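Local coordinates for sigma regulatory family protein-PP2C phosphatase (PDB 6MAB) that probably senses metabolites linked to the TCA cycle through its periplasmic domain and relays the signal to a cytoplasmic PP2C-type phosphatase domain, at residues S91-I94 and E95-G98; K99-N102 and Q103-F106; H247-E251 and M252-I256; T258-E261 and K262-F266. All coordinates share one frame; numbering follows the deposited sequence. Where two conformers were deposited one is given.

Interaction 1. Residues S91-I94 and E95-G98; sequences SSRI and EQLG
Arg-93 bends its chain at chi3 (82°) and Gln-96 bends at chi2, and the two turns bring the guanidinium and the carboxamide face to face. The planes are almost exactly parallel, with Gln-96 CD 3.8 Å above the guanidinium plane of Arg-93 and over its centre. Glu-95 approaches the same group at its edge: Arg-93 NE donates to Glu-95 OE2 over 3.2 Å in a nearly straight salt bridge (169°). The oxygen lies in the guanidinium plane, yet is met from above its own carboxylate.

The backbone makes this possible by winding into a short 3-10 turn just after strand 86-91. Gln-96 N binds Arg-93 O at 2.9 Å and Leu-97 N binds Ile-94 O at 3.0 Å. Ahead of it, an ST turn has Ser-91 OG accepting from Arg-93 N at 2.9 Å; that hydroxyl also bonds Ser-76. Beyond the turn, Arg-93 NH1 pairs with Glu-74, and the Gln-96 amide is held by Lys-99 and Tyr-101.

Two carboxylates and a stacked amide thus surround one guanidinium, which should fix its rotation and probably offset much of its charge.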
loop_
_atom_site.group_PDB
_atom_site.type_symbol
_atom_site.label_atom_id
_atom_site.label_comp_id
_atom_site.label_asym_id
_atom_site.label_seq_id
_atom_site.Cartn_x
_atom_site.Cartn_y
_atom_site.Cartn_z
ATOM N N SER A 91 18.592 -13.144 2.926
ATOM C CA SER A 91 18.097 -11.894 2.362
ATOM C C SER A 91 19.044 -11.349 1.297
ATOM O O SER A 91 20.269 -11.471 1.408
ATOM C CB SER A 91 17.922 -10.829 3.446
ATOM O OG SER A 91 17.296 -9.679 2.897
ATOM N N SER A 92 18.461 -10.737 0.268
ATOM C CA SER A 92 19.233 -9.916 -0.659
ATOM C C SER A 92 19.804 -8.685 0.018
ATOM O O SER A 92 20.716 -8.063 -0.536
ATOM C CB SER A 92 18.363 -9.485 -1.839
ATOM O OG SER A 92 17.325 -8.621 -1.416
ATOM N N ARG A 93 19.265 -8.306 1.183
ATOM C CA ARG A 93 19.805 -7.226 2.016
ATOM C C ARG A 93 20.615 -7.880 3.121
ATOM O O ARG A 93 20.060 -8.311 4.135
ATOM C CB ARG A 93 18.704 -6.359 2.618
ATOM C CG ARG A 93 18.215 -5.229 1.745
ATOM C CD ARG A 93 17.011 -4.542 2.381
ATOM N NE ARG A 93 17.363 -3.562 3.400
ATOM C CZ ARG A 93 16.481 -2.993 4.221
ATOM N NH1 ARG A 93 15.191 -3.314 4.159
ATOM N NH2 ARG A 93 16.887 -2.106 5.113
ATOM N N ILE A 94 21.936 -7.936 2.930
ATOM C CA ILE A 94 22.783 -8.678 3.854
ATOM C C ILE A 94 22.594 -8.155 5.265
ATOM O O ILE A 94 22.625 -8.918 6.242
ATOM C CB ILE A 94 24.254 -8.587 3.406
ATOM C CG1 ILE A 94 24.401 -9.097 1.966
ATOM C CG2 ILE A 94 25.171 -9.340 4.371
ATOM C CD1 ILE A 94 23.843 -10.482 1.717
ATOM N N GLU A 95 22.393 -6.841 5.391
ATOM C CA GLU A 95 22.275 -6.203 6.692
ATOM C C GLU A 95 21.039 -6.674 7.460
ATOM O O GLU A 95 20.997 -6.542 8.690
ATOM C CB GLU A 95 22.254 -4.679 6.502
ATOM C CG GLU A 95 21.020 -4.119 5.752
ATOM C CD GLU A 95 21.207 -3.973 4.229
ATOM O OE1 GLU A 95 22.039 -4.687 3.619
ATOM O OE2 GLU A 95 20.496 -3.127 3.635
ATOM N N GLN A 96 20.038 -7.215 6.766
ATOM C CA GLN A 96 18.839 -7.754 7.403
ATOM C C GLN A 96 19.023 -9.170 7.926
ATOM O O GLN A 96 18.176 -9.656 8.682
ATOM C CB GLN A 96 17.656 -7.772 6.430
ATOM C CG GLN A 96 17.205 -6.416 5.946
ATOM C CD GLN A 96 16.885 -5.478 7.077
ATOM O OE1 GLN A 96 17.775 -4.804 7.600
ATOM N NE2 GLN A 96 15.615 -5.425 7.472
ATOM N N LEU A 97 20.104 -9.838 7.555
ATOM C CA LEU A 97 20.251 -11.242 7.880
ATOM C C LEU A 97 20.242 -11.472 9.394
ATOM O O LEU A 97 20.974 -10.818 10.145
ATOM C CB LEU A 97 21.544 -11.754 7.257
ATOM C CG LEU A 97 21.797 -13.249 7.259
ATOM C CD1 LEU A 97 20.680 -13.971 6.525
ATOM C CD2 LEU A 97 23.129 -13.517 6.588
ATOM N N GLY A 98 19.413 -12.423 9.840
ATOM C CA GLY A 98 19.339 -12.802 11.242
ATOM C C GLY A 98 18.377 -11.991 12.094
ATOM O O GLY A 98 18.186 -12.325 13.275
#

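Interaction 2. Residues K99-N102 and Q103-F106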
loop_
_atom_site.group_PDB
_atom_site.type_symbol
_atom_site.label_atom_id
_atom_site.label_comp_id
_atom_site.label_asym_id
_atom_site.label_seq_id
_atom_site.Cartn_x
_atom_site.Cartn_y
_atom_site.Cartn_z
ATOM N N LYS A 99 17.755 -10.955 11.537
ATOM C CA LYS A 99 16.918 -10.062 12.328
ATOM C C LYS A 99 15.606 -10.739 12.702
ATOM O O LYS A 99 15.012 -11.466 11.900
ATOM C CB LYS A 99 16.629 -8.780 11.543
ATOM C CG LYS A 99 17.816 -7.816 11.485
ATOM C CD LYS A 99 17.470 -6.529 10.753
ATOM C CE LYS A 99 18.561 -5.472 10.963
ATOM N NZ LYS A 99 18.233 -4.207 10.231
ATOM N N ASN A 100 15.148 -10.494 13.924
ATOM C CA ASN A 100 13.791 -10.882 14.283
ATOM C C ASN A 100 12.791 -10.051 13.483
ATOM O O ASN A 100 12.912 -8.828 13.402
ATOM C CB ASN A 100 13.541 -10.688 15.765
ATOM C CG ASN A 100 12.099 -10.950 16.128
ATOM O OD1 ASN A 100 11.231 -10.105 15.909
ATOM N ND2 ASN A 100 11.829 -12.136 16.653
ATOM N N TYR A 101 11.807 -10.714 12.891
ATOM C CA TYR A 101 10.874 -10.066 11.975
ATOM C C TYR A 101 9.429 -10.224 12.448
ATOM O O TYR A 101 8.488 -10.171 11.652
ATOM C CB TYR A 101 11.060 -10.635 10.569
ATOM C CG TYR A 101 11.661 -9.702 9.547
ATOM C CD1 TYR A 101 12.601 -8.755 9.902
ATOM C CD2 TYR A 101 11.276 -9.774 8.217
ATOM C CE1 TYR A 101 13.148 -7.905 8.969
ATOM C CE2 TYR A 101 11.816 -8.928 7.264
ATOM C CZ TYR A 101 12.769 -7.988 7.660
ATOM O OH TYR A 101 13.322 -7.127 6.743
ATOM N N ASN A 102 9.226 -10.396 13.753
ATOM C CA ASN A 102 7.866 -10.532 14.267
ATOM C C ASN A 102 7.014 -9.321 13.919
ATOM O O ASN A 102 5.832 -9.459 13.590
ATOM C CB ASN A 102 7.882 -10.713 15.786
ATOM C CG ASN A 102 8.342 -12.086 16.206
ATOM O OD1 ASN A 102 8.499 -12.983 15.379
ATOM N ND2 ASN A 102 8.524 -12.271 17.508
ATOM N N GLN A 103 7.575 -8.116 14.045
ATOM C CA GLN A 103 6.793 -6.918 13.764
ATOM C C GLN A 103 6.563 -6.739 12.275
ATOM O O GLN A 103 5.592 -6.091 11.887
ATOM C CB GLN A 103 7.491 -5.676 14.296
ATOM C CG GLN A 103 6.737 -4.953 15.394
ATOM C CD GLN A 103 6.818 -5.679 16.703
ATOM O OE1 GLN A 103 6.567 -6.882 16.771
ATOM N NE2 GLN A 103 7.181 -4.957 17.759
ATOM N N GLU A 104 7.440 -7.295 11.447
ATOM C CA GLU A 104 7.376 -7.085 10.008
ATOM C C GLU A 104 6.398 -8.042 9.329
ATOM O O GLU A 104 5.896 -7.746 8.238
ATOM C CB GLU A 104 8.780 -7.254 9.401
ATOM C CG GLU A 104 9.755 -6.095 9.623
ATOM C CD GLU A 104 10.452 -6.087 10.995
ATOM O OE1 GLU A 104 10.178 -6.952 11.864
ATOM O OE2 GLU A 104 11.304 -5.195 11.194
ATOM N N ILE A 105 6.148 -9.198 9.923
ATOM C CA ILE A 105 5.299 -10.216 9.302
ATOM C C ILE A 105 3.878 -10.014 9.792
ATOM O O ILE A 105 3.631 -10.005 10.995
ATOM C CB ILE A 105 5.790 -11.631 9.650
ATOM C CG1 ILE A 105 7.186 -11.896 9.094
ATOM C CG2 ILE A 105 4.809 -12.711 9.149
ATOM C CD1 ILE A 105 7.335 -11.790 7.600
ATOM N N PHE A 106 2.931 -9.892 8.872
ATOM C CA PHE A 106 1.523 -9.681 9.144
ATOM C C PHE A 106 0.645 -10.766 8.531
ATOM O O PHE A 106 -0.578 -10.610 8.542
ATOM C CB PHE A 106 1.045 -8.327 8.583
ATOM C CG PHE A 106 2.087 -7.231 8.579
ATOM C CD1 PHE A 106 2.667 -6.798 9.755
ATOM C CD2 PHE A 106 2.446 -6.600 7.393
ATOM C CE1 PHE A 106 3.601 -5.778 9.749
ATOM C CE2 PHE A 106 3.381 -5.579 7.384
ATOM C CZ PHE A 106 3.956 -5.169 8.569
HETATM O O HOH W 1 10.503 -7.454 14.581
#
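Glu-104 lying across the face of Tyr-101 makes a local CH-pi contact, set in the loop that joins strands 86-91 and 113-119 of the five-stranded antiparallel sheet. Midway along the loop an Asx turn forms, in which Asn-100 OD1 accepts from Asn-102 N at 3.0 Å, and the chain then folds tightly: Tyr-101 O takes a bond from Ile-105 N at 3.1 Å and a weak one from Glu-104 N. That fold carries Glu-104 back over the ring. Its chain, bent at chi2 (81°), sets CG 3.8 Å from the centroid of the Tyr-101 ring, only 8° off the normal, and lays the carboxylate nearly parallel to the ring, stacked on it with CD 3.6 Å from Tyr-101 CD1.

Both polar ends have partners further off. Tyr-101 OH bonds Glu-74, while Glu-104 OE2 forms a salt bridge with Arg-207. Tyr-147 of strand 142-151 meets the Tyr-101 ring edge-to-face, so this tyrosine is held by ring packing as well as through its hydroxyl.

A water sits in the bend. It accepts from Gln-103 N at 3.0 Å and can donate to Asn-100 O or to Glu-104 OE1, 2.8 Å from the water oxygen, although more acceptors surround it than it has protons. Close by, the same Glu-104 OE1 lies 3.2 Å from Tyr-101 CA.

Interaction 3. Residues H247-E251 and M252-I256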
loop_
_atom_site.group_PDB
_atom_site.type_symbol
_atom_site.label_atom_id
_atom_site.label_comp_id
_atom_site.label_asym_id
_atom_site.label_seq_id
_atom_site.Cartn_x
_atom_site.Cartn_y
_atom_site.Cartn_z
ATOM N N HIS A 247 -12.266 4.995 -3.084
ATOM C CA HIS A 247 -12.510 3.628 -3.509
ATOM C C HIS A 247 -11.655 2.657 -2.709
ATOM O O HIS A 247 -10.435 2.823 -2.635
ATOM C CB HIS A 247 -12.203 3.449 -4.977
ATOM C CG HIS A 247 -12.303 2.030 -5.406
ATOM N ND1 HIS A 247 -13.496 1.338 -5.385
ATOM C CD2 HIS A 247 -11.357 1.146 -5.795
ATOM C CE1 HIS A 247 -13.286 0.096 -5.782
ATOM N NE2 HIS A 247 -11.998 -0.046 -6.043
ATOM N N SER A 248 -12.287 1.630 -2.147
ATOM C CA SER A 248 -11.578 0.676 -1.306
ATOM C C SER A 248 -11.096 -0.531 -2.104
ATOM O O SER A 248 -11.832 -1.074 -2.930
ATOM C CB SER A 248 -12.478 0.218 -0.161
ATOM O OG SER A 248 -12.687 1.294 0.743
ATOM N N LEU A 249 -9.843 -0.947 -1.848
ATOM C CA LEU A 249 -9.290 -2.208 -2.350
ATOM C C LEU A 249 -9.102 -3.157 -1.172
ATOM O O LEU A 249 -7.974 -3.350 -0.680
ATOM C CB LEU A 249 -7.952 -2.029 -3.061
ATOM C CG LEU A 249 -7.897 -1.139 -4.298
ATOM C CD1 LEU A 249 -7.816 0.333 -3.933
ATOM C CD2 LEU A 249 -6.711 -1.571 -5.143
ATOM N N PRO A 250 -10.185 -3.766 -0.696
ATOM C CA PRO A 250 -10.087 -4.574 0.528
ATOM C C PRO A 250 -9.095 -5.720 0.422
ATOM O O PRO A 250 -8.442 -6.045 1.422
ATOM C CB PRO A 250 -11.524 -5.075 0.730
ATOM C CG PRO A 250 -12.144 -5.030 -0.630
ATOM C CD PRO A 250 -11.509 -3.863 -1.333
ATOM N N GLU A 251 -8.956 -6.344 -0.753
ATOM C CA GLU A 251 -8.038 -7.471 -0.905
ATOM C C GLU A 251 -6.565 -7.057 -0.873
ATOM O O GLU A 251 -5.698 -7.929 -1.024
ATOM C CB GLU A 251 -8.342 -8.236 -2.204
ATOM C CG GLU A 251 -7.926 -7.549 -3.498
ATOM C CD GLU A 251 -8.721 -6.290 -3.782
ATOM O OE1 GLU A 251 -9.851 -6.173 -3.250
ATOM O OE2 GLU A 251 -8.212 -5.424 -4.531
ATOM N N MET A 252 -6.265 -5.758 -0.686
ATOM C CA MET A 252 -4.894 -5.304 -0.489
ATOM C C MET A 252 -4.770 -4.274 0.636
ATOM O O MET A 252 -3.678 -3.719 0.844
ATOM C CB MET A 252 -4.354 -4.742 -1.800
ATOM C CG MET A 252 -3.940 -5.833 -2.768
ATOM S SD MET A 252 -2.831 -5.112 -3.979
ATOM C CE MET A 252 -3.924 -4.197 -5.027
ATOM N N ASP A 253 -5.842 -4.001 1.365
ATOM C CA ASP A 253 -5.770 -3.228 2.605
ATOM C C ASP A 253 -5.287 -1.798 2.363
ATOM O O ASP A 253 -4.559 -1.229 3.175
ATOM C CB ASP A 253 -4.870 -3.926 3.634
ATOM C CG ASP A 253 -5.652 -4.594 4.749
ATOM O OD1 ASP A 253 -6.892 -4.455 4.792
ATOM O OD2 ASP A 253 -5.018 -5.260 5.597
ATOM N N PHE A 254 -5.691 -1.205 1.241
ATOM C CA PHE A 254 -5.528 0.232 1.065
ATOM C C PHE A 254 -6.671 0.750 0.212
ATOM O O PHE A 254 -7.472 -0.020 -0.315
ATOM C CB PHE A 254 -4.144 0.580 0.486
ATOM C CG PHE A 254 -3.927 0.162 -0.924
ATOM C CD1 PHE A 254 -4.257 1.020 -1.945
ATOM C CD2 PHE A 254 -3.299 -1.046 -1.231
ATOM C CE1 PHE A 254 -4.044 0.667 -3.267
ATOM C CE2 PHE A 254 -3.085 -1.410 -2.561
ATOM C CZ PHE A 254 -3.458 -0.547 -3.576
ATOM N N ARG A 255 -6.757 2.072 0.114
ATOM C CA ARG A 255 -7.834 2.753 -0.576
ATOM C C ARG A 255 -7.228 3.767 -1.526
ATOM O O ARG A 255 -6.067 4.146 -1.396
ATOM C CB ARG A 255 -8.792 3.468 0.402
ATOM C CG ARG A 255 -9.294 2.598 1.552
ATOM C CD ARG A 255 -10.691 3.021 2.017
ATOM N NE ARG A 255 -10.685 4.041 3.048
ATOM C CZ ARG A 255 -11.780 4.675 3.460
ATOM N NH1 ARG A 255 -12.961 4.399 2.911
ATOM N NH2 ARG A 255 -11.702 5.591 4.415
ATOM N N ILE A 256 -8.033 4.225 -2.475
ATOM C CA ILE A 256 -7.627 5.259 -3.414
ATOM C C ILE A 256 -8.608 6.417 -3.283
ATOM O O ILE A 256 -9.828 6.216 -3.342
ATOM C CB ILE A 256 -7.590 4.743 -4.864
ATOM C CG1 ILE A 256 -6.493 3.693 -5.042
ATOM C CG2 ILE A 256 -7.312 5.859 -5.834
ATOM C CD1 ILE A 256 -6.630 2.936 -6.349
#
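His-247 and Ile-256 form an antiparallel hydrogen-bonded pair, and from there the backbone runs through the non-hydrogen-bonded pair Ser-248 and Arg-255 to Leu-249 and Phe-254, the axes of the two short strands standing at 150°. This is the end of a beta hairpin made by strands 240-249 and 254-261, neighbours in the six-stranded antiparallel sheet. His-247 N to Ile-256 O is short at 2.7 Å, and Ile-256 N returns a bond to His-247 O at 2.8 Å. Leu-249 N reaches Phe-254 O at 3.0 Å. Beyond that pair the four residues Pro-250 to Asp-253 make the turn, gathered by Leu-249 O: Met-252 N donates to it at 3.0 Å from above the carbonyl plane, and Asp-253 N adds a weak bond.

Leu-249 is the hub of the apolar side. Its CD2 packs on Met-252, its CD1 on Ile-256, and both touch the Phe-254 ring. The Leu-249 and Met-252 chains run side by side, pointing the same way, and Met-252 CE ends 3.8 Å from Leu-249 CD2. The first torsion of Phe-254 (69°) sets CG between the backbone N and the carbonyl carbon, which brings the far ring atoms CE1 and CZ to the leucine methyls, the two side chains crossing at a slant.

The long helix 2-31 covers this face, with Ala-25 against His-247 and Ile-256 and Leu-28 against Phe-254. Ser-248 and Arg-255 point to the other face of the sheet. Within the apolar cluster, Leu-249 CD1 meets Ile-256 CD1 at 3.7 Å.

Interaction 4. Residues T258-E261 and K262-F266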
loop_
_atom_site.group_PDB
_atom_site.type_symbol
_atom_site.label_atom_id
_atom_site.label_comp_id
_atom_site.label_asym_id
_atom_site.label_seq_id
_atom_site.Cartn_x
_atom_site.Cartn_y
_atom_site.Cartn_z
ATOM N N THR A 258 -9.486 9.783 -5.279
ATOM C CA THR A 258 -9.278 10.742 -6.361
ATOM C C THR A 258 -9.932 12.065 -5.970
ATOM O O THR A 258 -10.906 12.088 -5.223
ATOM C CB THR A 258 -9.837 10.227 -7.676
ATOM O OG1 THR A 258 -11.175 9.796 -7.459
ATOM C CG2 THR A 258 -8.978 9.068 -8.181
ATOM N N TYR A 259 -9.363 13.173 -6.434
ATOM C CA TYR A 259 -9.874 14.468 -6.003
ATOM C C TYR A 259 -9.541 15.506 -7.058
ATOM O O TYR A 259 -8.665 15.306 -7.910
ATOM C CB TYR A 259 -9.336 14.867 -4.598
ATOM C CG TYR A 259 -7.817 15.095 -4.500
ATOM C CD1 TYR A 259 -6.946 14.027 -4.353
ATOM C CD2 TYR A 259 -7.275 16.377 -4.563
ATOM C CE1 TYR A 259 -5.558 14.212 -4.283
ATOM C CE2 TYR A 259 -5.883 16.570 -4.478
ATOM C CZ TYR A 259 -5.048 15.477 -4.345
ATOM O OH TYR A 259 -3.671 15.639 -4.282
ATOM N N GLU A 260 -10.264 16.621 -6.984
ATOM C CA GLU A 260 -10.174 17.691 -7.966
ATOM C C GLU A 260 -10.730 18.952 -7.323
ATOM O O GLU A 260 -11.567 18.883 -6.417
ATOM C CB GLU A 260 -10.970 17.330 -9.231
ATOM C CG GLU A 260 -10.989 18.397 -10.309
ATOM C CD GLU A 260 -9.597 18.780 -10.814
ATOM O OE1 GLU A 260 -8.830 19.460 -10.073
ATOM O OE2 GLU A 260 -9.275 18.403 -11.970
ATOM N N GLU A 261 -10.260 20.104 -7.794
ATOM C CA GLU A 261 -10.835 21.358 -7.329
ATOM C C GLU A 261 -12.332 21.390 -7.609
ATOM O O GLU A 261 -12.783 21.055 -8.701
ATOM C CB GLU A 261 -10.137 22.540 -8.003
ATOM C CG GLU A 261 -8.671 22.635 -7.645
ATOM C CD GLU A 261 -7.974 23.781 -8.328
ATOM O OE1 GLU A 261 -8.600 24.847 -8.500
ATOM O OE2 GLU A 261 -6.796 23.607 -8.694
ATOM N N LYS A 262 -13.107 21.786 -6.605
ATOM C CA LYS A 262 -14.548 21.909 -6.782
ATOM C C LYS A 262 -14.897 22.806 -7.969
ATOM O O LYS A 262 -15.854 22.534 -8.709
ATOM C CB LYS A 262 -15.162 22.450 -5.488
ATOM C CG LYS A 262 -16.656 22.603 -5.522
ATOM C CD LYS A 262 -17.196 22.987 -4.142
ATOM C CE LYS A 262 -18.467 23.778 -4.193
ATOM N NZ LYS A 262 -18.822 24.255 -2.819
ATOM N N SER A 263 -14.153 23.897 -8.144
ATOM C CA SER A 263 -14.431 24.830 -9.226
ATOM C C SER A 263 -14.254 24.180 -10.594
ATOM O O SER A 263 -14.968 24.528 -11.541
ATOM C CB SER A 263 -13.536 26.067 -9.100
ATOM O OG SER A 263 -12.160 25.774 -9.353
ATOM N N ILE A 264 -13.302 23.255 -10.719
ATOM C CA ILE A 264 -13.102 22.537 -11.979
ATOM C C ILE A 264 -14.222 21.528 -12.186
ATOM O O ILE A 264 -14.789 21.413 -13.281
ATOM C CB ILE A 264 -11.708 21.868 -11.966
ATOM C CG1 ILE A 264 -10.614 22.953 -11.981
ATOM C CG2 ILE A 264 -11.552 20.908 -13.117
ATOM C CD1 ILE A 264 -9.176 22.445 -11.865
ATOM N N ILE A 265 -14.584 20.804 -11.128
ATOM C CA ILE A 265 -15.721 19.889 -11.196
ATOM C C ILE A 265 -16.954 20.634 -11.684
ATOM O O ILE A 265 -17.650 20.194 -12.603
ATOM C CB ILE A 265 -15.966 19.243 -9.817
ATOM C CG1 ILE A 265 -14.798 18.332 -9.430
ATOM C CG2 ILE A 265 -17.314 18.502 -9.796
ATOM C CD1 ILE A 265 -14.628 17.117 -10.331
ATOM N N PHE A 266 -17.243 21.780 -11.080
ATOM C CA PHE A 266 -18.465 22.491 -11.415
ATOM C C PHE A 266 -18.405 23.134 -12.792
ATOM O O PHE A 266 -19.450 23.407 -13.370
ATOM C CB PHE A 266 -18.768 23.541 -10.330
ATOM C CG PHE A 266 -19.537 22.974 -9.160
ATOM C CD1 PHE A 266 -19.022 21.934 -8.423
ATOM C CD2 PHE A 266 -20.790 23.451 -8.827
ATOM C CE1 PHE A 266 -19.721 21.393 -7.367
ATOM C CE2 PHE A 266 -21.489 22.904 -7.768
ATOM C CZ PHE A 266 -20.937 21.864 -7.041
HETATM O O HOH W 2 -10.504 26.298 -7.316
#
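Backbone bonds at Glu-261, the N-cap residue, start helix 262-267 straight from the end of strand 254-261, at about a right angle (86°). Ile-265 N donates to Glu-261 O at 3.0 Å, almost straight at 172°, while Ile-264 N makes only a weak bond to the same oxygen.

Van der Waals contacts come from two isoleucines: Ile-265 rests on the aliphatic carbons of Glu-260, while Ile-264 lies against the carboxylate of Glu-260 and beside Glu-261. With chi1 at 178° Glu-260 starts out extended, and the bend at chi2 turns its carboxylate across Ile-264 at about a right angle. Ile-264 CG2 lies 3.7 Å from Glu-260 CD. Ile-265 CD1 touches Glu-260 CB at 3.8 Å, and Ile-265 goes on to pack against Ile-13 and Leu-17 of helix 2-31. The extended side chain of Glu-261 passes obliquely over Ile-264, with CD 4.0 Å from Ile-264 CD1.

Polar side-chain bonds hold the carboxylates in place. Glu-260 OE1 curls back to accept from Glu-261 N at 2.8 Å with its anti lone pair, and has a weak, long ion pair with Lys-169. A water donates to Glu-261 OE1 at 2.7 Å and also bonds Ser-263 OG.

The helix start may favour the charge of these two glutamates slightly, but neither carboxylate caps a helical N-H; direct stabilisation comes from the Glu-261 N-H and from the water, which couples the Glu-261 carboxylate to Ser-263 OG.

Interactions 1 and 2 follow each other in one loop, with centres 13 Å apart, and they touch: Gln-96 NE2 lies 2.9 Å from Tyr-101 OH, a probable hydrogen bond. Glu-74 ties them further, meeting Arg-93 of the first and Tyr-101 of the second. Interactions 3 and 4 share strand 254-261 of the other sheet, 23 Å apart between centres. The two halves are consistent with a tandem Cache-like sensor; of the contacts in different halves, interactions 2 and 3 lie nearest, about 7 Å between nearest atoms, and the hairpin of interaction 3 itself touches strand 113-119. Interactions 1 and 4 lie 46 Å apart between centres, the latter near the C-terminal end, which presumably leads to the membrane.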